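Local coordinates for putative sulfatase yidJ (Bacteroides fragilis, PDB 2QZU), which probably hydrolyses sulfate esters as a metal-dependent arylsulfatase of the alkaline phosphatase superfamily, at residues Glu236-Pro239 / Asp240-Glu244; Glu288-Gly291 / Arg292-Ala296; Leu354-Ala357 / Phe358-Tyr362. One frame throughout, in Å; residues are numbered along the deposited sequence.

Contact 1: residues Glu236-Pro239 / Asp240-Glu244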
# COMPACT_ATOMS: atom_id res chain seq x y z
N GLU A 236 7.62 2.39 -3.01
CA GLU A 236 8.41 1.50 -2.16
C GLU A 236 8.69 0.16 -2.82
O GLU A 236 9.53 -0.61 -2.34
CB GLU A 236 7.69 1.26 -0.83
CG GLU A 236 6.63 0.15 -0.87
CD GLU A 236 5.29 0.60 -1.41
OE1 GLU A 236 5.22 1.68 -2.05
OE2 GLU A 236 4.29 -0.13 -1.21
N LEU A 237 8.00 -0.12 -3.92
CA LEU A 237 8.16 -1.38 -4.61
C LEU A 237 9.33 -1.34 -5.60
O LEU A 237 9.15 -1.35 -6.82
CB LEU A 237 6.85 -1.73 -5.32
CG LEU A 237 5.62 -1.76 -4.41
CD1 LEU A 237 4.37 -1.97 -5.25
CD2 LEU A 237 5.75 -2.87 -3.36
N VAL A 238 10.52 -1.28 -5.03
CA VAL A 238 11.77 -1.22 -5.77
C VAL A 238 12.80 -2.04 -4.98
O VAL A 238 12.77 -2.06 -3.75
CB VAL A 238 12.25 0.25 -5.92
CG1 VAL A 238 12.32 0.92 -4.55
CG2 VAL A 238 13.59 0.30 -6.62
N PRO A 239 13.69 -2.76 -5.68
CA PRO A 239 14.70 -3.57 -4.98
C PRO A 239 15.50 -2.79 -3.93
O PRO A 239 15.84 -1.62 -4.12
CB PRO A 239 15.56 -4.10 -6.11
CG PRO A 239 14.55 -4.30 -7.21
CD PRO A 239 13.76 -3.00 -7.13
N ASP A 240 15.80 -3.48 -2.84
CA ASP A 240 16.54 -2.90 -1.72
C ASP A 240 17.87 -2.26 -2.09
O ASP A 240 18.26 -1.26 -1.48
CB ASP A 240 16.77 -3.95 -0.64
CG ASP A 240 15.47 -4.48 -0.07
OD1 ASP A 240 14.58 -3.66 0.23
OD2 ASP A 240 15.34 -5.72 0.08
N ARG A 241 18.58 -2.83 -3.06
CA ARG A 241 19.87 -2.27 -3.43
C ARG A 241 19.76 -0.83 -3.93
O ARG A 241 20.69 -0.03 -3.76
CB ARG A 241 20.57 -3.15 -4.47
CG ARG A 241 19.81 -3.42 -5.76
CD ARG A 241 20.63 -4.34 -6.66
NE ARG A 241 20.02 -4.57 -7.97
CZ ARG A 241 18.96 -5.35 -8.19
NH1 ARG A 241 18.38 -5.98 -7.19
NH2 ARG A 241 18.50 -5.50 -9.43
N TYR A 242 18.64 -0.48 -4.55
CA TYR A 242 18.46 0.89 -5.02
C TYR A 242 18.09 1.82 -3.86
O TYR A 242 18.44 3.00 -3.86
CB TYR A 242 17.40 0.93 -6.12
CG TYR A 242 17.80 0.08 -7.31
CD1 TYR A 242 18.96 0.36 -8.03
CD2 TYR A 242 17.05 -1.02 -7.68
CE1 TYR A 242 19.36 -0.43 -9.09
CE2 TYR A 242 17.44 -1.83 -8.75
CZ TYR A 242 18.60 -1.53 -9.44
OH TYR A 242 18.98 -2.32 -10.49
N LYS A 243 17.40 1.28 -2.86
CA LYS A 243 17.02 2.07 -1.70
C LYS A 243 18.26 2.39 -0.86
O LYS A 243 18.38 3.49 -0.32
CB LYS A 243 15.99 1.32 -0.83
CG LYS A 243 14.63 1.10 -1.49
CD LYS A 243 13.66 0.45 -0.50
CE LYS A 243 12.29 0.21 -1.12
NZ LYS A 243 11.34 -0.39 -0.13
N GLU A 244 19.17 1.43 -0.77
CA GLU A 244 20.40 1.59 0.00
C GLU A 244 21.21 2.81 -0.44
O GLU A 244 21.90 3.43 0.36
CB GLU A 244 21.29 0.35 -0.14
CG GLU A 244 21.45 -0.47 1.14
CD GLU A 244 20.53 -1.67 1.18
OE1 GLU A 244 20.68 -2.56 0.31
OE2 GLU A 244 19.66 -1.73 2.07
O HOH W 1 11.38 -3.18 -1.56

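Contact 2: residues Glu288-Gly291 / Arg292-Ala296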
# COMPACT_ATOMS: atom_id res chain seq x y z
N GLU A 288 19.51 2.04 -14.35
CA GLU A 288 20.36 0.87 -14.55
C GLU A 288 19.83 -0.03 -15.66
O GLU A 288 20.60 -0.57 -16.46
CB GLU A 288 20.50 0.09 -13.25
CG GLU A 288 21.35 -1.17 -13.38
CD GLU A 288 21.80 -1.72 -12.05
OE1 GLU A 288 22.64 -1.08 -11.39
OE2 GLU A 288 21.31 -2.80 -11.65
N ASN A 289 18.51 -0.20 -15.71
CA ASN A 289 17.94 -1.05 -16.74
C ASN A 289 17.97 -0.39 -18.12
O ASN A 289 18.04 -1.07 -19.14
CB ASN A 289 16.54 -1.49 -16.32
CG ASN A 289 16.59 -2.56 -15.25
OD1 ASN A 289 17.04 -3.68 -15.52
ND2 ASN A 289 16.16 -2.23 -14.04
N VAL A 290 17.92 0.94 -18.15
CA VAL A 290 18.02 1.65 -19.42
C VAL A 290 19.45 1.40 -19.90
O VAL A 290 19.70 1.19 -21.09
CB VAL A 290 17.81 3.17 -19.24
CG1 VAL A 290 18.24 3.91 -20.51
CG2 VAL A 290 16.34 3.46 -18.95
N GLY A 291 20.39 1.39 -18.96
CA GLY A 291 21.78 1.14 -19.29
C GLY A 291 21.97 -0.23 -19.93
O GLY A 291 22.79 -0.40 -20.84
N ARG A 292 21.21 -1.22 -19.45
CA ARG A 292 21.29 -2.57 -20.00
C ARG A 292 20.84 -2.59 -21.46
O ARG A 292 21.43 -3.26 -22.30
CB ARG A 292 20.42 -3.52 -19.18
CG ARG A 292 20.86 -3.72 -17.74
CD ARG A 292 19.85 -4.60 -17.02
NE ARG A 292 19.71 -5.90 -17.67
CZ ARG A 292 18.66 -6.70 -17.53
NH1 ARG A 292 17.64 -6.34 -16.77
NH2 ARG A 292 18.63 -7.88 -18.15
N ILE A 293 19.77 -1.85 -21.75
CA ILE A 293 19.25 -1.78 -23.12
C ILE A 293 20.25 -1.10 -24.06
O ILE A 293 20.50 -1.58 -25.17
CB ILE A 293 17.90 -1.02 -23.16
CG1 ILE A 293 16.87 -1.77 -22.32
CG2 ILE A 293 17.41 -0.88 -24.61
CD1 ILE A 293 15.55 -1.01 -22.12
N ILE A 294 20.83 0.01 -23.60
CA ILE A 294 21.80 0.73 -24.41
C ILE A 294 22.99 -0.18 -24.70
O ILE A 294 23.49 -0.21 -25.83
CB ILE A 294 22.30 2.00 -23.68
CG1 ILE A 294 21.14 2.96 -23.44
CG2 ILE A 294 23.40 2.67 -24.50
CD1 ILE A 294 20.37 3.33 -24.68
N GLU A 295 23.43 -0.92 -23.69
CA GLU A 295 24.57 -1.82 -23.86
C GLU A 295 24.28 -2.89 -24.91
O GLU A 295 25.16 -3.27 -25.67
CB GLU A 295 24.92 -2.49 -22.53
CG GLU A 295 26.16 -3.36 -22.59
CD GLU A 295 26.51 -3.98 -21.24
OE1 GLU A 295 26.71 -3.21 -20.27
OE2 GLU A 295 26.60 -5.22 -21.16
N ALA A 296 23.04 -3.37 -24.94
CA ALA A 296 22.64 -4.38 -25.91
C ALA A 296 22.72 -3.78 -27.31
O ALA A 296 23.16 -4.44 -28.26
CB ALA A 296 21.23 -4.87 -25.63

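Contact 3: residues Leu354-Ala357 / Phe358-Tyr362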
# COMPACT_ATOMS: atom_id res chain seq x y z
N LEU A 354 14.84 23.87 -26.54
CA LEU A 354 13.63 23.64 -27.33
C LEU A 354 12.49 23.09 -26.47
O LEU A 354 12.65 22.07 -25.81
CB LEU A 354 13.92 22.63 -28.45
CG LEU A 354 12.74 22.35 -29.38
CD1 LEU A 354 12.46 23.58 -30.25
CD2 LEU A 354 13.05 21.14 -30.26
N MSE A 355 11.33 23.76 -26.50
CA MSE A 355 10.20 23.30 -25.69
C MSE A 355 9.41 22.20 -26.40
O MSE A 355 8.21 22.36 -26.66
CB MSE A 355 9.27 24.47 -25.35
CG MSE A 355 8.39 24.18 -24.14
SE MSE A 355 6.89 25.37 -23.98
CE MSE A 355 7.86 27.05 -23.85
N ILE A 356 10.08 21.10 -26.70
CA ILE A 356 9.44 19.98 -27.36
C ILE A 356 8.48 19.30 -26.39
O ILE A 356 8.73 19.27 -25.18
CB ILE A 356 10.51 18.96 -27.86
CG1 ILE A 356 9.83 17.76 -28.53
CG2 ILE A 356 11.38 18.50 -26.70
CD1 ILE A 356 10.80 16.86 -29.27
N ALA A 357 7.37 18.80 -26.91
CA ALA A 357 6.39 18.13 -26.06
C ALA A 357 6.32 16.65 -26.36
O ALA A 357 6.63 16.21 -27.47
CB ALA A 357 5.01 18.76 -26.25
N PHE A 358 5.89 15.89 -25.37
CA PHE A 358 5.74 14.44 -25.49
C PHE A 358 4.97 14.10 -26.77
O PHE A 358 5.35 13.20 -27.51
CB PHE A 358 4.98 13.93 -24.25
CG PHE A 358 4.87 12.43 -24.15
CD1 PHE A 358 6.01 11.64 -24.01
CD2 PHE A 358 3.62 11.83 -24.10
CE1 PHE A 358 5.89 10.26 -23.83
CE2 PHE A 358 3.49 10.45 -23.92
CZ PHE A 358 4.63 9.66 -23.78
N ALA A 359 3.90 14.85 -27.03
CA ALA A 359 3.05 14.60 -28.20
C ALA A 359 3.62 15.01 -29.56
O ALA A 359 3.06 14.66 -30.59
CB ALA A 359 1.69 15.27 -27.99
N ASP A 360 4.72 15.75 -29.56
CA ASP A 360 5.33 16.17 -30.82
C ASP A 360 6.20 15.07 -31.42
O ASP A 360 6.64 15.19 -32.56
CB ASP A 360 6.19 17.42 -30.61
CG ASP A 360 5.39 18.60 -30.11
OD1 ASP A 360 4.20 18.72 -30.50
OD2 ASP A 360 5.96 19.42 -29.35
N LEU A 361 6.45 14.01 -30.66
CA LEU A 361 7.31 12.94 -31.14
C LEU A 361 6.82 12.19 -32.38
O LEU A 361 7.64 11.69 -33.15
CB LEU A 361 7.62 11.97 -30.00
CG LEU A 361 8.53 12.59 -28.92
CD1 LEU A 361 8.68 11.63 -27.75
CD2 LEU A 361 9.90 12.90 -29.52
N TYR A 362 5.50 12.12 -32.58
CA TYR A 362 4.94 11.43 -33.75
C TYR A 362 5.48 12.09 -35.04
O TYR A 362 6.24 11.47 -35.79
CB TYR A 362 3.41 11.49 -33.69
CG TYR A 362 2.63 10.72 -34.75
CD1 TYR A 362 2.98 10.76 -36.10
CD2 TYR A 362 1.45 10.04 -34.40
CE1 TYR A 362 2.18 10.16 -37.07
CE2 TYR A 362 0.65 9.44 -35.36
CZ TYR A 362 1.01 9.50 -36.70
OH TYR A 362 0.21 8.91 -37.64

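Contact 1: residues Glu236-Pro239 / Asp240-Glu244
Lys243 reaches back along the loop to the backbone of Glu236, its ammonium NZ giving a 2.9 Å hydrogen bond to Glu236 O. The donor lies in the carbonyl plane on a lone pair, with a C=O...N angle of 133°. All torsions beyond CG are close to 180°, and this straight chain is what carries NZ so far. A water accepts from Lys243 NZ at 3.1 Å and lies 2.8 Å from Val238 O, to which it can donate, although other acceptors compete for its protons. Glu236 O also takes a weak bond from Val238 N, which closes an inverse gamma turn centred on Leu237. The carboxylate of Glu236 leads elsewhere, its OE1 lying 6.7 Å from Lys243 NZ, so no salt bridge forms between the two.

Pro239 occupies the N-cap position of helix 240-244. Its carbonyl O accepts Tyr242 N at 3.1 Å in the first turn, the donor standing 46° out of the carbonyl plane. Beside this bond the proline ring runs alongside the tyrosine, with CD at the edge of the aromatic ring and in its plane, 3.9 Å from Tyr242 CD2. Arg241 CG sits over the centre of one face of the same ring, and CG1 of Val238 packs 3.5 Å from Lys243 CE. Three other polar ends have partners outside the segments: Arg241 forms a salt bridge to Glu202, the Tyr242 hydroxyl is hydrogen-bonded to Glu288, and Asp240 OD2 forms a salt bridge to Lys373 of the second subunit.

Contact 2: residues Glu288-Gly291 / Arg292-Ala296
Asn289 and Arg292, three residues apart on helix 267-299, send their side chains out side by side and in the same direction. Their flat ends are not stacked: the amide and guanidinium planes stand 62° apart. Arg292 NH1 donates to Asn289 OD1 at 3.0 Å, with an N-H...O angle of 160°. The amide oxygen lies at the guanidinium edge, close to its plane, and the donor comes in nearly along the C=O axis. The shape of the arginine makes this possible. Its chi1 and extended chi2 set CD 3.3 Å from Asn289 OD1; the bend at chi3 (58°) then turns the guanidinium so that NH1 meets the same oxygen.

The backbone beneath is regular alpha-helix, with i to i+4 bonds from Glu288 O to Arg292 N through Gly291 O to Glu295 N. The Ile294 N bond to Val290 O is 3.0 Å long. The helix also turns apolar side chains to the central sheet. Val290 CG1 lies 4.2 Å from Ile294 CG1, and these two residues pack on strand 306-311 through Phe310 and Val308 respectively. Ile293 CG1 rests 3.5 Å from Asn289 O, while its side chain meets Val226 and Met228 of strand 222-228; Asn289 packs on Met228 too.

Helix 200-213 completes the setting of the arginine: NH1 is also bonded to Glu202 O and NH2 to Ser206 OG. Asn289 ND2 turns to Gly285 O in a weak bond. Three neutral acceptors, an amide oxygen, a backbone carbonyl and a hydroxyl, thus hold the guanidinium and limit its rotation; their dipoles probably stabilise the positive charge.

Contact 3: residues Leu354-Ala357 / Phe358-Tyr362
Asp360 OD2 is gripped by two N-H donors, the backbone of Ala357 and the side-chain amide of Gln399. The Ala357 N bond is 2.9 Å long with an N-H...O angle of 147°, and it meets the oxygen from above the carboxylate plane, 39° out of it. Asp360 CG lies anti to its own carbonyl carbon (chi1 -61°), a setting that folds the carboxylate back over the start of the turn. OD2 consequently also lies against the methyl of Ala357, 3.3 Å from CB. The other oxygen, OD1, accepts Phe382 N, so both carboxylate oxygens of this buried aspartate have partners.

In the reverse direction Asp360 N donates to Ala357 O, again at 2.9 Å, with the donor well above the carbonyl plane. This i to i+3 bond fits the 3-10 segment 358-360, which leads into helix 361-368. Ala357 is therefore linked to Asp360 twice, as donor to its side chain and as acceptor from its backbone. The turn joins strand 349-352, an outermost strand of the central mixed sheet, to that helix. Ahead of it Met355, a selenomethionine, centres an inverse gamma turn in which Ile356 N bonds weakly to Leu354 O.

The apolar part of the contact runs from Ile356 to Leu361, whose side chains cross at about a right angle with their ends meeting, Ile356 CD1 lying 4.1 Å from Leu361 CD2. Ile356 has CG1 anti to the backbone N and is extended at chi2, which carries CD1 forward to that meeting. Both residues also pack on Met338 of strand 338-341, and the Phe358 ring points off to Ala79 and Leu83 of helix 76-85.

In the fold
Contacts 1 and 2 are directly joined although their centres lie 18 Å apart: Tyr242 OH and Glu288 OE2 are 2.6 Å from each other, a probable hydrogen bond tying helix 240-244 to the long helix 267-299. Glu202 is a second connection, since its carboxylate pairs with Arg241 while its carbonyl accepts Arg292. Contact 3 stands apart, its nearest atoms about 13 Å from contact 2 and about 21 Å from contact 1. It packs against helix 76-85, which begins at Ser76, the predicted site of the 3-oxoalanine modification, absent from this structure. Contact 1, by contrast, reaches the second subunit.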